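Local coordinates for protein GCN5-related N-acetyltransferase (Kribbella flavida, PDB 4IUS) that probably transfers an acyl group, most likely acetyl, to an amine acceptor, as a member of the GCN5-related N-acetyltransferase (GNAT) family, at residues V59-A62 with L63-R67; L205-A208 with Y209-Q213; E132-E135 with A136-I140. The protein carries 1 engineered substitution. One frame throughout, in Å; residues are numbered along the deposited sequence.

In the fold
Contact 1 (59-62 with 63-67) comes first along the chain, on helix 59-71; contact 3 (132-135 with 136-140) follows on helix 131-141, and contact 2 (205-208 with 209-213) comes last, on helix 202-216. Each joins consecutive turns of one helix, closes no long loop, and neither nests in nor crosses another. Contact 1 belongs to the N-terminal part, packed against the three-stranded sheet and helix 89-95, on the opposite side of the chain's centre from the other two. Contacts 2 and 3 both belong to the GNAT acetyltransferase fold, their centres about 16 Å apart, and their helices both pack on strands 161-168 and 171-179.

Contact 1 (V59-A62 with L63-R67); sequences VPWA and LETIR
Thr65 meets Trp61 one turn back on the helix twice, by hydroxyl and by backbone. OG1 of Thr65 donates to O of Trp61 at 2.8 Å, while N of Thr65 reaches O of Trp61 at 2.9 Å. The two donors approach from opposite faces of the carbonyl plane, the hydroxyl well out of it. With OG1 anti to the carbonyl carbon (chi1 -62°), the hydroxyl is turned back to the preceding turn, a common way for threonine to satisfy its hydroxyl within a helix. The same oxygen lies over one face of the Trp61 indole, nearest its rim, with NE1 of Trp61 3.3 Å from OG1 of Thr65 but badly angled for a hydrogen bond. A water joins them instead, donating to Thr65 OG1 and weakly accepting from Trp61 NE1.

CG of Glu64 lies 3.3 Å from O of Pro60, and a bend beyond it (chi2 -57°) carries the carboxylate toward Arg67. In the conformer described here, OE2 of Glu64 forms a salt bridge with NH1 of Arg67 at 2.8 Å, in the guanidinium plane, and a second water bridges it to Pro60 O. Asp252 also pairs with Arg67 NH2.

Outward, Val59 packs on Leu89 and Leu93 of helix 89-95, whereas Trp61, Ala62 and Thr65 touch Ala27 of strand 22-27, and Ala62 and Ile66 touch Leu30 of strand 30-35.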
ATOM      1  N   VAL A  59     -16.731  19.610   2.919  1.00 10.15           N
ATOM      2  CA  VAL A  59     -15.502  19.088   3.516  1.00 10.63           C
ATOM      3  C   VAL A  59     -15.271  19.526   4.978  1.00 10.31           C
ATOM      4  O   VAL A  59     -14.849  18.707   5.785  1.00 11.01           O
ATOM      5  CB  VAL A  59     -14.271  19.328   2.601  1.00 10.99           C
ATOM      6  CG1 VAL A  59     -12.980  18.927   3.304  1.00 13.69           C
ATOM      7  CG2 VAL A  59     -14.471  18.573   1.267  1.00 13.71           C
ATOM      8  N   PRO A  60     -15.517  20.802   5.347  1.00 10.00           N
ATOM      9  CA  PRO A  60     -15.265  21.149   6.750  1.00 10.71           C
ATOM     10  C   PRO A  60     -16.056  20.283   7.740  1.00  9.18           C
ATOM     11  O   PRO A  60     -15.488  19.722   8.674  1.00 10.43           O
ATOM     12  CB  PRO A  60     -15.684  22.604   6.823  1.00 13.57           C
ATOM     13  CG  PRO A  60     -15.426  23.110   5.439  1.00 14.73           C
ATOM     14  CD  PRO A  60     -15.788  21.987   4.508  1.00 11.15           C
ATOM     15  N   TRP A  61     -17.344  20.123   7.514  1.00  9.18           N
ATOM     16  CA  TRP A  61     -18.179  19.273   8.355  1.00  8.90           C
ATOM     17  C   TRP A  61     -17.708  17.824   8.285  1.00  8.80           C
ATOM     18  O   TRP A  61     -17.684  17.131   9.290  1.00  8.91           O
ATOM     19  CB  TRP A  61     -19.629  19.406   7.890  1.00  9.36           C
ATOM     20  CG  TRP A  61     -20.486  18.253   8.313  1.00 10.13           C
ATOM     21  CD1 TRP A  61     -21.101  18.044   9.549  1.00 10.03           C
ATOM     22  CD2 TRP A  61     -20.726  17.063   7.557  1.00  9.51           C
ATOM     23  NE1 TRP A  61     -21.728  16.824   9.547  1.00 10.77           N
ATOM     24  CE2 TRP A  61     -21.509  16.195   8.376  1.00  9.57           C
ATOM     25  CE3 TRP A  61     -20.383  16.647   6.285  1.00  9.74           C
ATOM     26  CZ2 TRP A  61     -21.890  14.944   7.943  1.00  9.97           C
ATOM     27  CZ3 TRP A  61     -20.777  15.403   5.862  1.00 10.43           C
ATOM     28  CH2 TRP A  61     -21.527  14.575   6.674  1.00 10.57           C
ATOM     29  N   ALA A  62     -17.360  17.354   7.097  1.00  8.44           N
ATOM     30  CA  ALA A  62     -16.927  15.958   6.973  1.00  8.04           C
ATOM     31  C   ALA A  62     -15.658  15.691   7.800  1.00  7.72           C
ATOM     32  O   ALA A  62     -15.534  14.671   8.492  1.00  8.97           O
ATOM     33  CB  ALA A  62     -16.697  15.627   5.488  1.00  9.30           C
ATOM     34  N   LEU A  63     -14.690  16.570   7.660  1.00  8.96           N
ATOM     35  CA  LEU A  63     -13.464  16.440   8.367  0.60  9.68           C
ATOM     36  C   LEU A  63     -13.676  16.520   9.881  1.00  8.84           C
ATOM     37  O   LEU A  63     -13.048  15.774  10.621  1.00 10.96           O
ATOM     38  CB  LEU A  63     -12.462  17.461   7.802  0.60 10.84           C
ATOM     39  CG  LEU A  63     -11.049  17.397   8.304  0.60  9.67           C
ATOM     40  CD1 LEU A  63     -10.419  16.035   8.062  0.60 13.17           C
ATOM     41  CD2 LEU A  63     -10.232  18.444   7.599  0.60 11.35           C
ATOM     42  N   GLU A  64     -14.490  17.457  10.338  1.00  9.84           N
ATOM     43  CA  GLU A  64     -14.740  17.516  11.763  0.60 10.28           C
ATOM     44  C   GLU A  64     -15.457  16.290  12.276  1.00 10.21           C
ATOM     45  O   GLU A  64     -15.159  15.844  13.382  1.00 11.79           O
ATOM     46  CB  GLU A  64     -15.512  18.778  12.103  0.60 11.21           C
ATOM     47  CG  GLU A  64     -14.737  20.050  11.849  0.60 12.66           C
ATOM     48  CD  GLU A  64     -13.425  20.069  12.602  0.60 15.52           C
ATOM     49  OE1 GLU A  64     -13.448  19.719  13.790  0.60 21.77           O
ATOM     50  OE2 GLU A  64     -12.371  20.357  11.994  0.60 15.94           O
ATOM     51  N   THR A  65     -16.355  15.733  11.487  1.00  9.46           N
ATOM     52  CA  THR A  65     -17.044  14.521  11.866  1.00  9.77           C
ATOM     53  C   THR A  65     -16.045  13.360  12.069  1.00  9.41           C
ATOM     54  O   THR A  65     -16.092  12.608  13.044  1.00 10.95           O
ATOM     55  CB  THR A  65     -18.101  14.150  10.817  1.00  9.96           C
ATOM     56  OG1 THR A  65     -19.072  15.201  10.755  1.00 11.24           O
ATOM     57  CG2 THR A  65     -18.793  12.828  11.123  1.00 12.02           C
ATOM     58  N   ILE A  66     -15.136  13.212  11.119  1.00  8.08           N
ATOM     59  CA  ILE A  66     -14.133  12.183  11.202  1.00  7.79           C
ATOM     60  C   ILE A  66     -13.140  12.447  12.314  1.00  9.20           C
ATOM     61  O   ILE A  66     -12.776  11.543  13.084  1.00  9.14           O
ATOM     62  CB  ILE A  66     -13.472  11.955   9.827  1.00  8.02           C
ATOM     63  CG1 ILE A  66     -14.548  11.399   8.856  1.00  9.67           C
ATOM     64  CG2 ILE A  66     -12.232  11.067   9.973  1.00  9.73           C
ATOM     65  CD1 ILE A  66     -14.191  11.480   7.413  1.00 12.05           C
ATOM     66  N   ARG A  67     -12.710  13.691  12.458  1.00  9.15           N
ATOM     67  CA  ARG A  67     -11.802  14.063  13.561  1.00  9.58           C
ATOM     68  C   ARG A  67     -12.441  13.706  14.898  1.00 11.67           C
ATOM     69  O   ARG A  67     -11.732  13.234  15.799  1.00 11.86           O
ATOM     70  CB  ARG A  67     -11.435  15.533  13.534  1.00  9.90           C
ATOM     71  CG  ARG A  67     -10.439  15.880  12.462  1.00  9.60           C
ATOM     72  CD  ARG A  67     -10.247  17.385  12.332  1.00 11.54           C
ATOM     73  NE  ARG A  67      -9.140  17.689  11.450  1.00 11.54           N
ATOM     74  CZ  ARG A  67      -8.995  18.783  10.721  1.00 12.77           C
ATOM     75  NH1 ARG A  67      -9.950  19.714  10.685  1.00 15.49           N
ATOM     76  NH2 ARG A  67      -7.925  18.908   9.961  1.00 16.20           N
TER
HETATM   77  O   HOH W   1     -12.915  20.910   9.231  1.00 27.04           O
HETATM   78  O   HOH W   2     -21.683  14.514  11.631  1.00 16.46           O

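Contact 2 (L205-A208 with Y209-Q213)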
ATOM      1  N   LEU A 205      13.972  -8.706  -7.639  1.00 10.02           N
ATOM      2  CA  LEU A 205      13.519 -10.104  -7.835  1.00 10.50           C
ATOM      3  C   LEU A 205      12.327 -10.413  -6.967  1.00  8.78           C
ATOM      4  O   LEU A 205      11.359 -11.047  -7.392  1.00  8.79           O
ATOM      5  CB  LEU A 205      14.629 -11.130  -7.573  1.00 11.89           C
ATOM      6  CG  LEU A 205      15.824 -11.111  -8.508  1.00 12.92           C
ATOM      7  CD1 LEU A 205      16.732 -12.258  -8.079  1.00 15.43           C
ATOM      8  CD2 LEU A 205      15.452 -11.213  -9.975  1.00 16.25           C
ATOM      9  N   ALA A 206      12.393  -9.975  -5.710  1.00  8.22           N
ATOM     10  CA  ALA A 206      11.314 -10.229  -4.769  1.00  8.34           C
ATOM     11  C   ALA A 206      10.014  -9.587  -5.250  1.00  7.24           C
ATOM     12  O   ALA A 206       8.937 -10.179  -5.248  1.00  7.70           O
ATOM     13  CB  ALA A 206      11.691  -9.758  -3.369  1.00  9.26           C
ATOM     14  N   THR A 207      10.145  -8.327  -5.658  1.00  8.57           N
ATOM     15  CA  THR A 207       8.989  -7.568  -6.169  1.00  8.50           C
ATOM     16  C   THR A 207       8.383  -8.271  -7.368  1.00  7.86           C
ATOM     17  O   THR A 207       7.169  -8.466  -7.445  1.00  9.07           O
ATOM     18  CB  THR A 207       9.397  -6.144  -6.561  1.00  9.68           C
ATOM     19  OG1 THR A 207       9.962  -5.475  -5.425  1.00 11.12           O
ATOM     20  CG2 THR A 207       8.211  -5.341  -7.049  1.00 11.09           C
ATOM     21  N   ALA A 208       9.220  -8.694  -8.306  1.00  8.90           N
ATOM     22  CA  ALA A 208       8.765  -9.340  -9.531  1.00 10.01           C
ATOM     23  C   ALA A 208       8.071 -10.657  -9.232  1.00  9.12           C
ATOM     24  O   ALA A 208       7.015 -10.963  -9.760  1.00  9.57           O
ATOM     25  CB  ALA A 208       9.936  -9.509 -10.502  1.00 11.37           C
ATOM     26  N   TYR A 209       8.676 -11.455  -8.348  1.00  8.67           N
ATOM     27  CA  TYR A 209       8.135 -12.771  -8.034  1.00  9.07           C
ATOM     28  C   TYR A 209       6.856 -12.679  -7.227  1.00  8.43           C
ATOM     29  O   TYR A 209       5.918 -13.418  -7.480  1.00  8.87           O
ATOM     30  CB  TYR A 209       9.208 -13.633  -7.304  1.00  9.41           C
ATOM     31  CG  TYR A 209       8.807 -15.069  -7.138  1.00  9.85           C
ATOM     32  CD1 TYR A 209       8.725 -15.925  -8.235  1.00 10.40           C
ATOM     33  CD2 TYR A 209       8.542 -15.588  -5.875  1.00 11.27           C
ATOM     34  CE1 TYR A 209       8.330 -17.223  -8.051  1.00 12.22           C
ATOM     35  CE2 TYR A 209       8.151 -16.901  -5.713  1.00 12.49           C
ATOM     36  CZ  TYR A 209       8.038 -17.709  -6.827  1.00 12.95           C
ATOM     37  OH  TYR A 209       7.662 -19.050  -6.666  1.00 17.47           O
ATOM     38  N   ALA A 210       6.770 -11.714  -6.309  1.00  8.76           N
ATOM     39  CA  ALA A 210       5.531 -11.476  -5.567  1.00  8.50           C
ATOM     40  C   ALA A 210       4.395 -11.040  -6.530  1.00  8.21           C
ATOM     41  O   ALA A 210       3.267 -11.532  -6.452  1.00  8.99           O
ATOM     42  CB  ALA A 210       5.687 -10.429  -4.479  1.00  8.78           C
ATOM     43  N   THR A 211       4.733 -10.138  -7.461  1.00  9.14           N
ATOM     44  CA  THR A 211       3.753  -9.687  -8.442  1.00  9.02           C
ATOM     45  C   THR A 211       3.268 -10.892  -9.265  1.00  9.50           C
ATOM     46  O   THR A 211       2.071 -11.071  -9.508  1.00  9.82           O
ATOM     47  CB  THR A 211       4.317  -8.595  -9.362  1.00  9.42           C
ATOM     48  OG1 THR A 211       4.825  -7.533  -8.573  1.00  9.95           O
ATOM     49  CG2 THR A 211       3.219  -8.038 -10.260  1.00 10.56           C
ATOM     50  N   GLN A 212       4.227 -11.700  -9.720  1.00 10.27           N
ATOM     51  CA  GLN A 212       3.893 -12.851 -10.527  1.00 10.64           C
ATOM     52  C   GLN A 212       2.988 -13.803  -9.786  1.00  9.77           C
ATOM     53  O   GLN A 212       2.030 -14.317 -10.359  1.00 11.46           O
ATOM     54  CB  GLN A 212       5.167 -13.578 -10.926  1.00 11.49           C
ATOM     55  CG  GLN A 212       4.934 -14.750 -11.863  1.00 14.53           C
ATOM     56  CD  GLN A 212       6.212 -15.455 -12.182  1.00 14.33           C
ATOM     57  OE1 GLN A 212       6.869 -15.956 -11.292  1.00 19.33           O
ATOM     58  NE2 GLN A 212       6.613 -15.403 -13.428  1.00 18.56           N
ATOM     59  N   GLN A 213       3.233 -14.049  -8.503  1.00  9.91           N
ATOM     60  CA  GLN A 213       2.358 -14.912  -7.754  1.00 11.46           C
ATOM     61  C   GLN A 213       0.962 -14.328  -7.515  1.00 10.71           C
ATOM     62  O   GLN A 213      -0.053 -15.045  -7.587  1.00 11.92           O
ATOM     63  CB  GLN A 213       3.042 -15.315  -6.431  1.00 14.72           C
ATOM     64  CG  GLN A 213       4.354 -16.073  -6.616  1.00 17.60           C
ATOM     65  CD  GLN A 213       4.193 -17.203  -7.600  1.00 18.68           C
ATOM     66  OE1 GLN A 213       3.381 -18.096  -7.394  1.00 18.42           O
ATOM     67  NE2 GLN A 213       4.922 -17.133  -8.727  1.00 25.33           N
TER
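Thr211 binds the backbone of Thr207 with two donors: OG1 of Thr211 lies 2.8 Å from O of Thr207, and N of Thr211 lies 3.0 Å from O of Thr207. These come from opposite faces of the carbonyl plane, the hydroxyl about 35° out of it, and the amide at a smaller tilt. With chi1 near -54° the hydroxyl leans back over the preceding turn, and CG2 takes the other branch. A further hydrogen bond joins OG1 to the hydroxyl of Tyr241, giving this buried threonine oxygen partners both in its own helix and beyond it. Thr207 repeats the pattern one turn earlier, its OG1 bonding to O of Gly203.

The remaining bonds are regular helical ones, such as Gln212 N to Ala208 O at 2.9 Å. Small side chains lie close against the preceding turn: CB of Ala210 comes to 3.3 Å from O of Ala206. The Tyr209 ring is carried away from that turn, and CG of Gln213 lies over one of its faces, nearer the rim.

The helix is the crossover of a beta-alpha-beta unit between strands 185-193 and 222-225. Thr207 and Thr211 rest on Val188, Ala206 and Ala210 on Ala176 of strand 171-179, and Tyr209 and Ala210 on Val164 of strand 161-168, while Leu205 and Ala208 meet Pro117 in a loop.

Contact 3 (E132-E135 with A136-I140); sequences EEQE and AANAI
Glu132 begins the run of helical bonds, its O accepting from N of Ala136 at 3.0 Å. Glu133 follows with its O bound to N of Ala137, and CB of Ala136 comes to 3.5 Å from O of Glu133. The carboxylate of Glu133 turns back to the start of the helix, where OE1 accepts from N of Ala129.

Gln134 and Asn138 form an i to i+4 side-chain pair on one face of helix 131-141. CG of Gln134 is anti to the backbone N (chi1 -174°) and a bend at chi2 swings the amide along the helix, bringing NE2 of Gln134 to 3.0 Å from OD1 of Asn138. The acceptor lies near the plane of the Gln134 amide, but the donor stands above the Asn138 carbonyl plane; the two amide planes are inclined 56° to each other. Ser152 OG holds Asn138 at ND2. Gln134 also packs on Phe154 and on Ala163 of strand 161-168. An alanine replacing Gln134 is likely to leave Asn138 OD1 without this donor and open a gap beside Phe154 and Ala163.

Glu135 closes the series, O to Ala139 N at 3.0 Å. The helix's buried side lies on the sheet: Ala137 and Ile140 touch Leu165 of strand 161-168 and Thr175 of strand 171-179.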
ATOM      1  N   GLU A 132       6.488 -19.162  10.367  1.00 11.97           N
ATOM      2  CA  GLU A 132       7.889 -18.834  10.564  0.60 12.39           C
ATOM      3  C   GLU A 132       8.472 -18.161   9.321  1.00 10.40           C
ATOM      4  O   GLU A 132       9.294 -17.249   9.446  1.00 10.85           O
ATOM      5  CB  GLU A 132       8.704 -20.063  10.963  0.60 12.50           C
ATOM      6  CG  GLU A 132       8.302 -20.641  12.300  0.60 14.36           C
ATOM      7  CD  GLU A 132       6.994 -21.437  12.294  0.60 20.07           C
ATOM      8  OE1 GLU A 132       6.487 -21.881  11.214  0.60 20.24           O
ATOM      9  OE2 GLU A 132       6.460 -21.625  13.418  0.60 34.00           O
ATOM     10  N   GLU A 133       8.046 -18.550   8.115  1.00  9.95           N
ATOM     11  CA  GLU A 133       8.511 -17.853   6.905  1.00  9.44           C
ATOM     12  C   GLU A 133       7.952 -16.439   6.857  1.00  7.99           C
ATOM     13  O   GLU A 133       8.644 -15.531   6.432  1.00  7.99           O
ATOM     14  CB  GLU A 133       8.163 -18.661   5.644  1.00  9.78           C
ATOM     15  CG  GLU A 133       9.038 -19.880   5.481  1.00 11.07           C
ATOM     16  CD  GLU A 133       8.545 -20.900   4.511  1.00 17.08           C
ATOM     17  OE1 GLU A 133       7.777 -20.618   3.613  1.00 15.05           O
ATOM     18  OE2 GLU A 133       8.971 -22.055   4.691  1.00 27.71           O
ATOM     19  N   GLN A 134       6.696 -16.246   7.320  1.00  7.61           N
ATOM     20  CA  GLN A 134       6.135 -14.898   7.366  1.00  8.02           C
ATOM     21  C   GLN A 134       6.903 -14.042   8.370  1.00  7.94           C
ATOM     22  O   GLN A 134       7.112 -12.878   8.153  1.00  8.71           O
ATOM     23  CB  GLN A 134       4.647 -14.932   7.652  1.00  8.96           C
ATOM     24  CG  GLN A 134       3.971 -13.586   7.564  1.00 10.66           C
ATOM     25  CD  GLN A 134       4.104 -12.939   6.178  1.00 11.01           C
ATOM     26  OE1 GLN A 134       3.828 -13.596   5.170  1.00 15.53           O
ATOM     27  NE2 GLN A 134       4.555 -11.686   6.120  1.00 13.49           N
ATOM     28  N   GLU A 135       7.309 -14.632   9.483  1.00  8.83           N
ATOM     29  CA  GLU A 135       8.116 -13.942  10.475  1.00  9.69           C
ATOM     30  C   GLU A 135       9.434 -13.521   9.914  1.00  9.00           C
ATOM     31  O   GLU A 135       9.894 -12.386  10.132  1.00  9.79           O
ATOM     32  CB  GLU A 135       8.298 -14.807  11.723  1.00 12.72           C
ATOM     33  CG  GLU A 135       7.018 -15.022  12.532  1.00 13.95           C
ATOM     34  CD  GLU A 135       7.166 -16.120  13.607  1.00 18.39           C
ATOM     35  OE1 GLU A 135       8.231 -16.825  13.692  1.00 20.67           O
ATOM     36  OE2 GLU A 135       6.181 -16.288  14.338  1.00 23.74           O
ATOM     37  N   ALA A 136      10.045 -14.377   9.094  1.00  9.06           N
ATOM     38  CA  ALA A 136      11.278 -14.011   8.415  1.00  8.66           C
ATOM     39  C   ALA A 136      11.040 -12.869   7.453  1.00  7.59           C
ATOM     40  O   ALA A 136      11.839 -11.926   7.400  1.00  9.60           O
ATOM     41  CB  ALA A 136      11.879 -15.198   7.683  1.00 10.82           C
ATOM     42  N   ALA A 137       9.970 -12.931   6.676  1.00  7.90           N
ATOM     43  CA  ALA A 137       9.611 -11.845   5.741  1.00  8.21           C
ATOM     44  C   ALA A 137       9.463 -10.520   6.472  1.00  8.89           C
ATOM     45  O   ALA A 137      10.026  -9.503   6.078  1.00  9.41           O
ATOM     46  CB  ALA A 137       8.342 -12.178   4.969  1.00  8.89           C
ATOM     47  N   ASN A 138       8.734 -10.526   7.579  1.00  8.19           N
ATOM     48  CA  ASN A 138       8.503  -9.288   8.335  1.00  9.40           C
ATOM     49  C   ASN A 138       9.811  -8.748   8.914  1.00  8.79           C
ATOM     50  O   ASN A 138      10.016  -7.538   8.924  1.00 11.87           O
ATOM     51  CB  ASN A 138       7.494  -9.518   9.457  1.00 10.22           C
ATOM     52  CG  ASN A 138       6.099  -9.771   8.952  1.00 10.83           C
ATOM     53  OD1 ASN A 138       5.784  -9.524   7.762  1.00 12.68           O
ATOM     54  ND2 ASN A 138       5.214 -10.258   9.842  1.00 13.10           N
ATOM     55  N   ALA A 139      10.688  -9.631   9.377  1.00  8.32           N
ATOM     56  CA  ALA A 139      11.970  -9.233   9.915  1.00  8.86           C
ATOM     57  C   ALA A 139      12.848  -8.623   8.834  1.00  9.56           C
ATOM     58  O   ALA A 139      13.553  -7.629   9.100  1.00 11.98           O
ATOM     59  CB  ALA A 139      12.670 -10.397  10.584  1.00 10.36           C
ATOM     60  N   ILE A 140      12.869  -9.193   7.625  1.00  9.08           N
ATOM     61  CA  ILE A 140      13.712  -8.662   6.550  1.00  9.71           C
ATOM     62  C   ILE A 140      13.241  -7.285   6.134  1.00 11.62           C
ATOM     63  O   ILE A 140      14.062  -6.391   5.961  1.00 16.98           O
ATOM     64  CB  ILE A 140      13.796  -9.630   5.359  1.00  8.32           C
ATOM     65  CG1 ILE A 140      14.465 -10.951   5.756  1.00  9.63           C
ATOM     66  CG2 ILE A 140      14.401  -8.934   4.147  1.00 10.88           C
ATOM     67  CD1 ILE A 140      14.220 -12.071   4.754  1.00 14.58           C
TER